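Local coordinates for protein Sodium/sialic acid symporter SiaT (Proteus mirabilis, PDB 5NV9) that uses the sodium gradient to import the host-derived sialic acid N-acetylneuraminic acid across the bacterial inner membrane, at residues I248-A253 against M418-F422; S409-M414 against V447-Y452. All blocks are in the same frame, centred on the assembly; numbering follows the deposited sequence.

Contact 1: residues I248-A253 against M418-F422; sequences IQQFTA and MTGLF
Ala253 and Thr419 meet at the heart of a buried helix-helix contact, where the cytoplasmic end of transmembrane helix 236-253 packs against helix 415-427 inside this LeuT-fold symporter. The two short axes come within 9.4 Å at 58°, and Gln249 and Thr419 bring their CA atoms to 5.2 Å. Such an approach suits small side chains. Thr419 OG1 lies against the base of Gln249, 3.1 Å from its CB, but its hydrogen bond goes to Gly415 O, so the hydroxyl is satisfied within its own helix. With CG2 anti to the backbone N, the methyl branch of Thr419 turns to Ile248, its CG2 3.9 Å from Ile248 CG2.

Ala253, whose side chain is a single methyl, fits between Thr419 and Phe422: its CB is 3.6 Å from Phe422 CD1, and its CA makes a CH-pi contact over the ring face, 25° off the normal. Met418 SE lies 3.7 Å from Ala253 O, which accepts a hydrogen bond from Tyr109 OH. Thr252 O lies above the same ring face, near the rim, and is buried without a polar partner. Thr252 OG1 bonds to Ile248 O at 2.6 Å from above the carbonyl plane, on the face opposite Thr252 N. A water donates both to Thr252 OG1 and to Thr419 O. The helices thus share no direct hydrogen bond; close van der Waals packing and one bridging water join them.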
loop_
_atom_site.group_PDB
_atom_site.type_symbol
_atom_site.label_atom_id
_atom_site.label_comp_id
_atom_site.label_asym_id
_atom_site.label_seq_id
_atom_site.Cartn_x
_atom_site.Cartn_y
_atom_site.Cartn_z
ATOM N N ILE A 248 5.216 -10.480 -2.433
ATOM C CA ILE A 248 6.615 -10.380 -2.771
ATOM C C ILE A 248 6.844 -9.004 -3.421
ATOM O O ILE A 248 7.835 -8.305 -3.137
ATOM C CB ILE A 248 7.090 -11.524 -3.664
ATOM C CG1 ILE A 248 7.027 -12.836 -2.865
ATOM C CG2 ILE A 248 8.531 -11.341 -4.057
ATOM C CD1 ILE A 248 6.831 -14.053 -3.772
ATOM N N GLN A 249 5.960 -8.611 -4.305
ATOM C CA GLN A 249 6.102 -7.247 -4.897
ATOM C C GLN A 249 6.192 -6.203 -3.799
ATOM O O GLN A 249 7.080 -5.336 -3.784
ATOM C CB GLN A 249 4.930 -6.931 -5.801
ATOM C CG GLN A 249 5.015 -5.515 -6.326
ATOM C CD GLN A 249 3.977 -5.209 -7.388
ATOM O OE1 GLN A 249 3.614 -6.053 -8.207
ATOM N NE2 GLN A 249 3.543 -3.973 -7.423
ATOM N N GLN A 250 5.246 -6.263 -2.898
ATOM C CA GLN A 250 5.085 -5.190 -1.841
ATOM C C GLN A 250 6.310 -5.065 -0.945
ATOM O O GLN A 250 6.759 -3.970 -0.677
ATOM C CB GLN A 250 3.839 -5.458 -0.996
ATOM C CG GLN A 250 3.501 -4.434 0.097
ATOM C CD GLN A 250 3.148 -3.070 -0.468
ATOM O OE1 GLN A 250 1.963 -2.734 -0.636
ATOM N NE2 GLN A 250 4.179 -2.275 -0.785
ATOM N N PHE A 251 6.878 -6.202 -0.552
ATOM C CA PHE A 251 7.960 -6.249 0.406
ATOM C C PHE A 251 9.375 -6.336 -0.116
ATOM O O PHE A 251 10.292 -6.154 0.697
ATOM C CB PHE A 251 7.644 -7.342 1.466
ATOM C CG PHE A 251 6.437 -7.000 2.285
ATOM C CD1 PHE A 251 6.554 -6.195 3.412
ATOM C CD2 PHE A 251 5.161 -7.412 1.886
ATOM C CE1 PHE A 251 5.433 -5.837 4.151
ATOM C CE2 PHE A 251 4.023 -7.056 2.620
ATOM C CZ PHE A 251 4.178 -6.268 3.756
ATOM N N THR A 252 9.566 -6.566 -1.423
ATOM C CA THR A 252 10.921 -6.625 -2.039
ATOM C C THR A 252 11.181 -5.599 -3.158
ATOM O O THR A 252 12.308 -5.205 -3.413
ATOM C CB THR A 252 11.220 -8.019 -2.622
ATOM O OG1 THR A 252 10.338 -8.364 -3.699
ATOM C CG2 THR A 252 11.112 -9.078 -1.545
ATOM N N ALA A 253 10.139 -5.192 -3.865
ATOM C CA ALA A 253 10.312 -4.464 -5.121
ATOM C C ALA A 253 9.639 -3.120 -5.099
ATOM O O ALA A 253 9.704 -2.446 -6.092
ATOM C CB ALA A 253 9.784 -5.303 -6.295
HETATM N N MSE A 418 8.616 -5.785 -12.577
HETATM C CA MSE A 418 9.539 -5.151 -11.635
HETATM C C MSE A 418 9.978 -6.147 -10.565
HETATM O O MSE A 418 11.180 -6.241 -10.181
HETATM C CB MSE A 418 8.797 -3.910 -11.142
HETATM C CG MSE A 418 9.467 -3.135 -10.021
HETATM SE SE MSE A 418 8.218 -1.731 -9.365
HETATM C CE MSE A 418 7.049 -1.781 -10.947
ATOM N N THR A 419 9.031 -6.930 -10.090
ATOM C CA THR A 419 9.264 -7.868 -9.001
ATOM C C THR A 419 10.093 -9.066 -9.482
ATOM O O THR A 419 10.940 -9.609 -8.732
ATOM C CB THR A 419 7.930 -8.408 -8.451
ATOM O OG1 THR A 419 7.130 -7.345 -7.909
ATOM C CG2 THR A 419 8.162 -9.468 -7.423
ATOM N N GLY A 420 9.838 -9.512 -10.715
ATOM C CA GLY A 420 10.651 -10.597 -11.289
ATOM C C GLY A 420 12.147 -10.252 -11.384
ATOM O O GLY A 420 13.023 -11.111 -11.211
ATOM N N LEU A 421 12.428 -9.000 -11.755
ATOM C CA LEU A 421 13.773 -8.519 -11.834
ATOM C C LEU A 421 14.521 -8.703 -10.539
ATOM O O LEU A 421 15.673 -9.092 -10.604
ATOM C CB LEU A 421 13.840 -7.067 -12.272
ATOM C CG LEU A 421 13.526 -6.769 -13.748
ATOM C CD1 LEU A 421 13.254 -5.277 -13.984
ATOM C CD2 LEU A 421 14.667 -7.202 -14.648
ATOM N N PHE A 422 13.891 -8.395 -9.383
ATOM C CA PHE A 422 14.492 -8.619 -8.093
ATOM C C PHE A 422 14.698 -10.092 -7.786
ATOM O O PHE A 422 15.733 -10.473 -7.224
ATOM C CB PHE A 422 13.722 -7.892 -6.892
ATOM C CG PHE A 422 13.905 -6.385 -6.871
ATOM C CD1 PHE A 422 13.122 -5.576 -7.627
ATOM C CD2 PHE A 422 14.905 -5.798 -6.118
ATOM C CE1 PHE A 422 13.304 -4.193 -7.633
ATOM C CE2 PHE A 422 15.087 -4.438 -6.095
ATOM C CZ PHE A 422 14.289 -3.632 -6.863
HETATM O O HOH W 1 11.599 -9.845 -5.681
#

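Contact 2: residues S409-M414 against V447-Y452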
loop_
_atom_site.group_PDB
_atom_site.type_symbol
_atom_site.label_atom_id
_atom_site.label_comp_id
_atom_site.label_asym_id
_atom_site.label_seq_id
_atom_site.Cartn_x
_atom_site.Cartn_y
_atom_site.Cartn_z
ATOM N N SER A 409 -4.637 0.719 -15.121
ATOM C CA SER A 409 -4.608 -0.727 -15.241
ATOM C C SER A 409 -3.354 -1.160 -16.034
ATOM O O SER A 409 -2.722 -2.161 -15.689
ATOM C CB SER A 409 -5.913 -1.286 -15.827
ATOM O OG SER A 409 -5.945 -1.174 -17.225
ATOM N N LEU A 410 -2.969 -0.360 -17.030
ATOM C CA LEU A 410 -1.773 -0.604 -17.849
ATOM C C LEU A 410 -0.449 -0.574 -17.047
ATOM O O LEU A 410 0.378 -1.498 -17.159
ATOM C CB LEU A 410 -1.717 0.437 -18.967
ATOM C CG LEU A 410 -0.630 0.295 -20.008
ATOM C CD1 LEU A 410 -0.645 -1.116 -20.560
ATOM C CD2 LEU A 410 -0.883 1.322 -21.102
ATOM N N ILE A 411 -0.257 0.486 -16.250
ATOM C CA ILE A 411 0.974 0.657 -15.427
ATOM C C ILE A 411 1.048 -0.400 -14.290
ATOM O O ILE A 411 2.137 -0.903 -13.948
ATOM C CB ILE A 411 1.065 2.098 -14.859
ATOM C CG1 ILE A 411 2.336 2.272 -14.065
ATOM C CG2 ILE A 411 -0.103 2.428 -13.957
ATOM C CD1 ILE A 411 3.571 1.918 -14.899
ATOM N N GLY A 412 -0.128 -0.735 -13.736
ATOM C CA GLY A 412 -0.288 -1.810 -12.760
ATOM C C GLY A 412 0.279 -3.132 -13.213
ATOM O O GLY A 412 0.851 -3.877 -12.419
ATOM N N LEU A 413 0.133 -3.430 -14.497
ATOM C CA LEU A 413 0.689 -4.642 -15.021
ATOM C C LEU A 413 2.233 -4.703 -14.915
ATOM O O LEU A 413 2.807 -5.808 -14.959
ATOM C CB LEU A 413 0.299 -4.785 -16.472
ATOM C CG LEU A 413 -1.193 -4.908 -16.805
ATOM C CD1 LEU A 413 -1.379 -4.849 -18.327
ATOM C CD2 LEU A 413 -1.708 -6.202 -16.227
HETATM N N MSE A 414 2.898 -3.554 -14.795
HETATM C CA MSE A 414 4.382 -3.497 -14.691
HETATM C C MSE A 414 4.928 -3.926 -13.339
HETATM O O MSE A 414 6.133 -4.220 -13.245
HETATM C CB MSE A 414 5.025 -2.167 -15.073
HETATM C CG MSE A 414 4.485 -1.574 -16.375
HETATM SE SE MSE A 414 5.114 -2.667 -17.874
HETATM C CE MSE A 414 3.387 -3.525 -18.386
ATOM N N VAL A 447 2.110 -10.178 -20.047
ATOM C CA VAL A 447 1.102 -9.519 -19.224
ATOM C C VAL A 447 0.061 -8.793 -20.064
ATOM O O VAL A 447 -1.121 -8.817 -19.689
ATOM C CB VAL A 447 1.666 -8.581 -18.098
ATOM C CG1 VAL A 447 2.671 -9.352 -17.274
ATOM C CG2 VAL A 447 2.318 -7.303 -18.618
ATOM N N LEU A 448 0.465 -8.157 -21.164
ATOM C CA LEU A 448 -0.514 -7.454 -22.025
ATOM C C LEU A 448 -1.436 -8.517 -22.656
ATOM O O LEU A 448 -2.657 -8.328 -22.715
ATOM C CB LEU A 448 0.152 -6.642 -23.152
ATOM C CG LEU A 448 1.049 -5.485 -22.767
ATOM C CD1 LEU A 448 1.865 -5.076 -23.999
ATOM C CD2 LEU A 448 0.193 -4.346 -22.182
ATOM N N ALA A 449 -0.850 -9.624 -23.139
ATOM C CA ALA A 449 -1.671 -10.798 -23.582
ATOM C C ALA A 449 -2.698 -11.258 -22.517
ATOM O O ALA A 449 -3.901 -11.455 -22.849
ATOM C CB ALA A 449 -0.782 -11.957 -23.973
ATOM N N ALA A 450 -2.242 -11.425 -21.260
ATOM C CA ALA A 450 -3.111 -11.887 -20.134
ATOM C C ALA A 450 -4.277 -10.950 -19.903
ATOM O O ALA A 450 -5.424 -11.388 -19.819
ATOM C CB ALA A 450 -2.332 -12.012 -18.827
ATOM N N ARG A 451 -3.957 -9.660 -19.850
ATOM C CA ARG A 451 -4.872 -8.641 -19.421
ATOM C C ARG A 451 -5.840 -8.306 -20.519
ATOM O O ARG A 451 -7.025 -8.194 -20.237
ATOM C CB ARG A 451 -4.125 -7.365 -19.006
ATOM C CG ARG A 451 -4.971 -6.113 -18.878
ATOM C CD ARG A 451 -5.912 -6.227 -17.689
ATOM N NE ARG A 451 -6.708 -5.030 -17.647
ATOM C CZ ARG A 451 -7.754 -4.788 -18.429
ATOM N NH1 ARG A 451 -8.193 -5.712 -19.284
ATOM N NH2 ARG A 451 -8.384 -3.620 -18.341
ATOM N N TYR A 452 -5.345 -8.161 -21.762
ATOM C CA TYR A 452 -6.161 -7.659 -22.862
ATOM C C TYR A 452 -6.626 -8.729 -23.859
ATOM O O TYR A 452 -7.590 -8.512 -24.598
ATOM C CB TYR A 452 -5.447 -6.521 -23.582
ATOM C CG TYR A 452 -5.140 -5.340 -22.721
ATOM C CD1 TYR A 452 -6.167 -4.572 -22.133
ATOM C CD2 TYR A 452 -3.822 -4.967 -22.463
ATOM C CE1 TYR A 452 -5.869 -3.493 -21.276
ATOM C CE2 TYR A 452 -3.520 -3.863 -21.642
ATOM C CZ TYR A 452 -4.549 -3.121 -21.057
ATOM O OH TYR A 452 -4.247 -2.038 -20.224
#
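Leu413 and Val447 mark the closest backbone approach, their CA atoms 6.5 Å apart. Here the membrane-spanning segment 404-427, interrupted between helices 405-412 and 415-427, passes the last turn and a half of helix 433-452 in the segment 433-453. Leu413 carries much of the contact. Its branched end crosses Arg451 at about a right angle, CD1 lying 3.8 Å from Arg451 CB, and the aliphatic part of the arginine thereby serves as an apolar surface. Val447 CG2 fills in beside Leu413 CB at 3.9 Å and also meets Met414 CE, which the bent selenomethionine chain carries back to it.

Leu410 reaches outward to Leu448, CD1 to CD2 at 3.7 Å, and also approaches the edge of the Tyr452 ring near its plane. Arg451 CG sits 3.5 Å above the centre of that ring, and Tyr452 CE1 lies over the guanidinium face, so the two neighbours rest against each other. Ser409 OG lies 3.6 Å from both Arg451 NH2 and Tyr452 OH, and makes weak hydrogen bonds to Asp405 O and Ala406 O of its own helix. Tyr461 of helix 459-475 touches Leu413 and Arg451, while Phe123 and Ser127 of helix 118-151 pack on Met414.

Both contacts use the transmembrane segment 404-427: contact 2 its first helix, 405-412, and the break that follows, contact 1 its second, 415-427. Their partners differ, helix 236-253 in contact 1 and helix 433-452 in contact 2. Contact 1 is the interior one, its residues mostly buried and the side chain of Gln249 about 10 Å from the bound sialic acid; contact 2 is partly buried, reaches the surface and lies away from the annotated sites. Helix 118-151 touches both, through Met418 in the first and Met414 in the second. In the interior, alanine and threonine permit a close approach; toward the surface, longer leucine, arginine and tyrosine side chains span a wider backbone separation.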